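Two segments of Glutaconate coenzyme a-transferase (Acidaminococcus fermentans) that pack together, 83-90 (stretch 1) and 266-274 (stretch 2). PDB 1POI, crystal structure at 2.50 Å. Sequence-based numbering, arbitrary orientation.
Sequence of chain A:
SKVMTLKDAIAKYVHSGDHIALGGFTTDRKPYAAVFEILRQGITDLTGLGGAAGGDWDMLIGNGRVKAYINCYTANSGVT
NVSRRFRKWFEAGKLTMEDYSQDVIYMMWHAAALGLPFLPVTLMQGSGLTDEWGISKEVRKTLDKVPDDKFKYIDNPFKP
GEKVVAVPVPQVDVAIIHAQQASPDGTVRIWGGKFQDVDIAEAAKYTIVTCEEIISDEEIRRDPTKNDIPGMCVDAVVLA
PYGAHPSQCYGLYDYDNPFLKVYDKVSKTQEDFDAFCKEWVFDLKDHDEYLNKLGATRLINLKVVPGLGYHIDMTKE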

# COMPACT_ATOMS: atom_id res chain seq x y z
N SER A 83 -35.61 0.50 -18.13
CA SER A 83 -36.39 0.34 -16.91
C SER A 83 -37.88 0.31 -17.22
O SER A 83 -38.41 1.13 -17.97
N ARG A 84 -38.55 -0.65 -16.60
CA ARG A 84 -39.96 -0.87 -16.84
C ARG A 84 -40.94 0.10 -16.20
O ARG A 84 -41.83 0.57 -16.89
N ARG A 85 -40.80 0.41 -14.91
CA ARG A 85 -41.72 1.36 -14.28
C ARG A 85 -41.57 2.68 -15.03
O ARG A 85 -42.56 3.34 -15.36
N PHE A 86 -40.32 3.01 -15.34
CA PHE A 86 -39.94 4.21 -16.06
C PHE A 86 -40.65 4.30 -17.41
O PHE A 86 -41.47 5.18 -17.61
N ARG A 87 -40.41 3.36 -18.33
CA ARG A 87 -41.06 3.44 -19.64
C ARG A 87 -42.56 3.27 -19.61
O ARG A 87 -43.25 3.66 -20.54
N LYS A 88 -43.08 2.69 -18.53
CA LYS A 88 -44.52 2.48 -18.41
C LYS A 88 -45.20 3.78 -18.00
O LYS A 88 -46.14 4.25 -18.66
N TRP A 89 -44.72 4.37 -16.92
CA TRP A 89 -45.30 5.62 -16.49
C TRP A 89 -45.16 6.70 -17.54
O TRP A 89 -46.08 7.48 -17.74
N PHE A 90 -44.03 6.76 -18.23
CA PHE A 90 -43.91 7.78 -19.26
C PHE A 90 -44.89 7.45 -20.39
O PHE A 90 -45.56 8.34 -20.92
N VAL A 266 -40.11 -8.72 -11.98
CA VAL A 266 -41.06 -8.14 -11.05
C VAL A 266 -41.61 -6.79 -11.55
O VAL A 266 -42.82 -6.59 -11.65
N SER A 267 -40.72 -5.88 -11.95
CA SER A 267 -41.11 -4.57 -12.44
C SER A 267 -41.82 -4.55 -13.79
O SER A 267 -41.93 -3.47 -14.39
N LYS A 268 -42.24 -5.70 -14.32
CA LYS A 268 -42.93 -5.69 -15.62
C LYS A 268 -44.38 -5.30 -15.46
O LYS A 268 -45.09 -5.12 -16.45
N THR A 269 -44.84 -5.28 -14.20
CA THR A 269 -46.20 -4.88 -13.88
C THR A 269 -46.21 -4.21 -12.52
O THR A 269 -45.50 -4.61 -11.58
N GLN A 270 -47.09 -3.22 -12.40
CA GLN A 270 -47.27 -2.46 -11.18
C GLN A 270 -47.63 -3.35 -9.98
O GLN A 270 -47.23 -3.06 -8.85
N GLU A 271 -48.38 -4.42 -10.25
CA GLU A 271 -48.81 -5.36 -9.22
C GLU A 271 -47.63 -6.11 -8.64
O GLU A 271 -47.45 -6.16 -7.40
N ASP A 272 -46.88 -6.74 -9.54
CA ASP A 272 -45.70 -7.53 -9.18
C ASP A 272 -44.75 -6.60 -8.50
O ASP A 272 -44.15 -6.95 -7.47
N PHE A 273 -44.66 -5.38 -9.05
CA PHE A 273 -43.79 -4.33 -8.55
C PHE A 273 -44.11 -3.92 -7.12
O PHE A 273 -43.24 -3.96 -6.23
N ASP A 274 -45.36 -3.53 -6.89
CA ASP A 274 -45.82 -3.08 -5.57
C ASP A 274 -45.67 -4.18 -4.56
O ASP A 274 -45.35 -3.91 -3.39

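Arg85 is the centre of this contact. It points toward stretch 2 and loses more area to it than any other residue of the pair. Its chi1 (-91°) and chi2 (11°) lie between wells, and chi3 is m. This bent shape brings the guanidinium to the turn that runs from Val266 to Thr269 and to the start of the helix beyond it. Arg85 NH1 donates to Ser267 O at 2.8 Å, with the oxygen near the guanidinium plane. Arg85 NE and Arg85 NH2 both donate to Gln270 OE1, at 3.1 and 3.3 Å. All three nitrogens of the Arg85 guanidinium therefore have an acceptor on stretch 2.

Gln270 OE1 also accepts from Trp89 NE1 at 3.2 Å, with an almost straight N-H...O angle of 172°. The oxygen lies at the edge of the indole. The CA-to-CB bonds of both Trp89 (chi1 m) and Gln270 (chi1 t, chi2 p) point sideways, but their ends come nearer the other stretch. Gln270 NE2 makes weak hydrogen bonds to Asp274 OD1 and OD2, both at 3.3 Å, and is also bonded elsewhere in the structure.

The aliphatic part of Arg85 packs on Phe273, which points toward stretch 1 with chi1 t. Arg85 CG sits over the ring face, 3.6 Å from the centroid of Phe273, in a CH-pi contact.

Arg84 (chi1 m, chi2 t, chi3 t) also points toward stretch 2. Arg84 CB lies 2.9 Å from Ser267 O, a tight approach. Arg84 CD is 3.5 Å from Lys268 CG. Like charges come close here, with Arg84 NH2 4.1 Å from Lys268 NZ. Arg84 NE and NH2 are hydrogen-bonded just outside the stretches. Water 1 bridges the stretches: it accepts from Arg84 N at 3.2 Å and donates to Ser267 OG at 3.1 Å. Ser267 OG is also bonded elsewhere in the structure.

Thr269 points away. Thr269 OG1 caps the helix, accepting from Asp272 N at 3.1 Å.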

# COMPACT_ATOMS: atom_id res chain seq x y z
CB SER A 83 -36.07 1.43 -15.91
OG SER A 83 -34.73 1.33 -15.47
CB ARG A 84 -40.29 -2.34 -16.54
CG ARG A 84 -39.33 -3.27 -17.29
CD ARG A 84 -39.37 -4.68 -16.74
NE ARG A 84 -38.42 -5.57 -17.41
CZ ARG A 84 -38.49 -5.93 -18.69
NH1 ARG A 84 -39.46 -5.49 -19.46
NH2 ARG A 84 -37.57 -6.75 -19.19
CB ARG A 85 -41.39 1.56 -12.81
CG ARG A 85 -42.10 0.63 -11.81
CD ARG A 85 -42.83 -0.53 -12.46
NE ARG A 85 -44.16 -0.19 -12.95
CZ ARG A 85 -44.71 -0.72 -14.04
NH1 ARG A 85 -44.06 -1.62 -14.77
NH2 ARG A 85 -45.93 -0.37 -14.40
CB PHE A 86 -38.39 4.23 -16.20
CG PHE A 86 -37.86 5.11 -17.31
CD1 PHE A 86 -37.70 6.48 -17.13
CD2 PHE A 86 -37.54 4.57 -18.56
CE1 PHE A 86 -37.25 7.30 -18.17
CE2 PHE A 86 -37.09 5.38 -19.60
CZ PHE A 86 -36.94 6.74 -19.40
CB ARG A 87 -40.43 2.46 -20.63
CG ARG A 87 -40.64 0.99 -20.33
CD ARG A 87 -41.39 0.27 -21.48
NE ARG A 87 -40.67 0.25 -22.75
CZ ARG A 87 -39.62 -0.54 -23.03
NH1 ARG A 87 -39.15 -1.39 -22.11
NH2 ARG A 87 -39.07 -0.52 -24.24
CB LYS A 88 -44.84 1.36 -17.41
CG LYS A 88 -46.25 0.81 -17.52
CD LYS A 88 -46.65 0.54 -18.97
CE LYS A 88 -47.57 1.64 -19.53
NZ LYS A 88 -47.65 1.59 -21.03
CB TRP A 89 -44.68 6.06 -15.19
CG TRP A 89 -45.23 5.32 -14.05
CD1 TRP A 89 -45.36 3.97 -13.94
CD2 TRP A 89 -45.71 5.88 -12.83
NE1 TRP A 89 -45.89 3.65 -12.71
CE2 TRP A 89 -46.11 4.81 -12.01
CE3 TRP A 89 -45.83 7.19 -12.35
CZ2 TRP A 89 -46.62 5.01 -10.73
CZ3 TRP A 89 -46.34 7.39 -11.08
CH2 TRP A 89 -46.73 6.31 -10.28
CB PHE A 90 -42.49 7.91 -19.80
CG PHE A 90 -42.37 8.92 -20.90
CD1 PHE A 90 -42.39 10.28 -20.62
CD2 PHE A 90 -42.29 8.53 -22.22
CE1 PHE A 90 -42.35 11.23 -21.64
CE2 PHE A 90 -42.24 9.48 -23.26
CZ PHE A 90 -42.27 10.83 -22.96
CB VAL A 266 -40.38 -7.94 -9.70
CG1 VAL A 266 -41.13 -6.94 -8.89
CG2 VAL A 266 -40.30 -9.26 -8.96
CB SER A 267 -39.88 -3.67 -12.56
OG SER A 267 -38.98 -4.18 -13.54
CB LYS A 268 -42.84 -7.04 -16.35
CG LYS A 268 -41.43 -7.50 -16.61
CD LYS A 268 -41.37 -8.69 -17.55
CE LYS A 268 -39.92 -9.20 -17.64
NZ LYS A 268 -39.71 -10.24 -18.68
CB THR A 269 -47.19 -6.07 -13.82
OG1 THR A 269 -46.94 -6.84 -12.64
CG2 THR A 269 -47.09 -6.96 -15.05
CB GLN A 270 -48.39 -1.45 -11.40
CG GLN A 270 -48.43 -0.36 -10.38
CD GLN A 270 -47.20 0.49 -10.40
OE1 GLN A 270 -46.70 0.84 -11.48
NE2 GLN A 270 -46.67 0.79 -9.22
CB GLU A 271 -49.75 -6.41 -9.80
CG GLU A 271 -51.04 -5.92 -10.42
CD GLU A 271 -52.07 -7.04 -10.55
OE1 GLU A 271 -51.78 -8.18 -10.10
OE2 GLU A 271 -53.17 -6.78 -11.10
CB ASP A 272 -45.02 -8.14 -10.42
CG ASP A 272 -45.78 -9.34 -11.02
OD1 ASP A 272 -46.65 -9.93 -10.34
OD2 ASP A 272 -45.48 -9.69 -12.19
CB PHE A 273 -43.88 -3.10 -9.45
CG PHE A 273 -43.00 -1.98 -9.01
CD1 PHE A 273 -41.63 -2.02 -9.26
CD2 PHE A 273 -43.52 -0.92 -8.28
CE1 PHE A 273 -40.79 -1.02 -8.78
CE2 PHE A 273 -42.69 0.09 -7.79
CZ PHE A 273 -41.32 0.04 -8.04
CB ASP A 274 -47.27 -2.62 -5.64
CG ASP A 274 -47.43 -1.33 -6.41
OD1 ASP A 274 -46.65 -0.38 -6.14
OD2 ASP A 274 -48.32 -1.27 -7.29
O HOH W 1 -36.98 -1.97 -14.19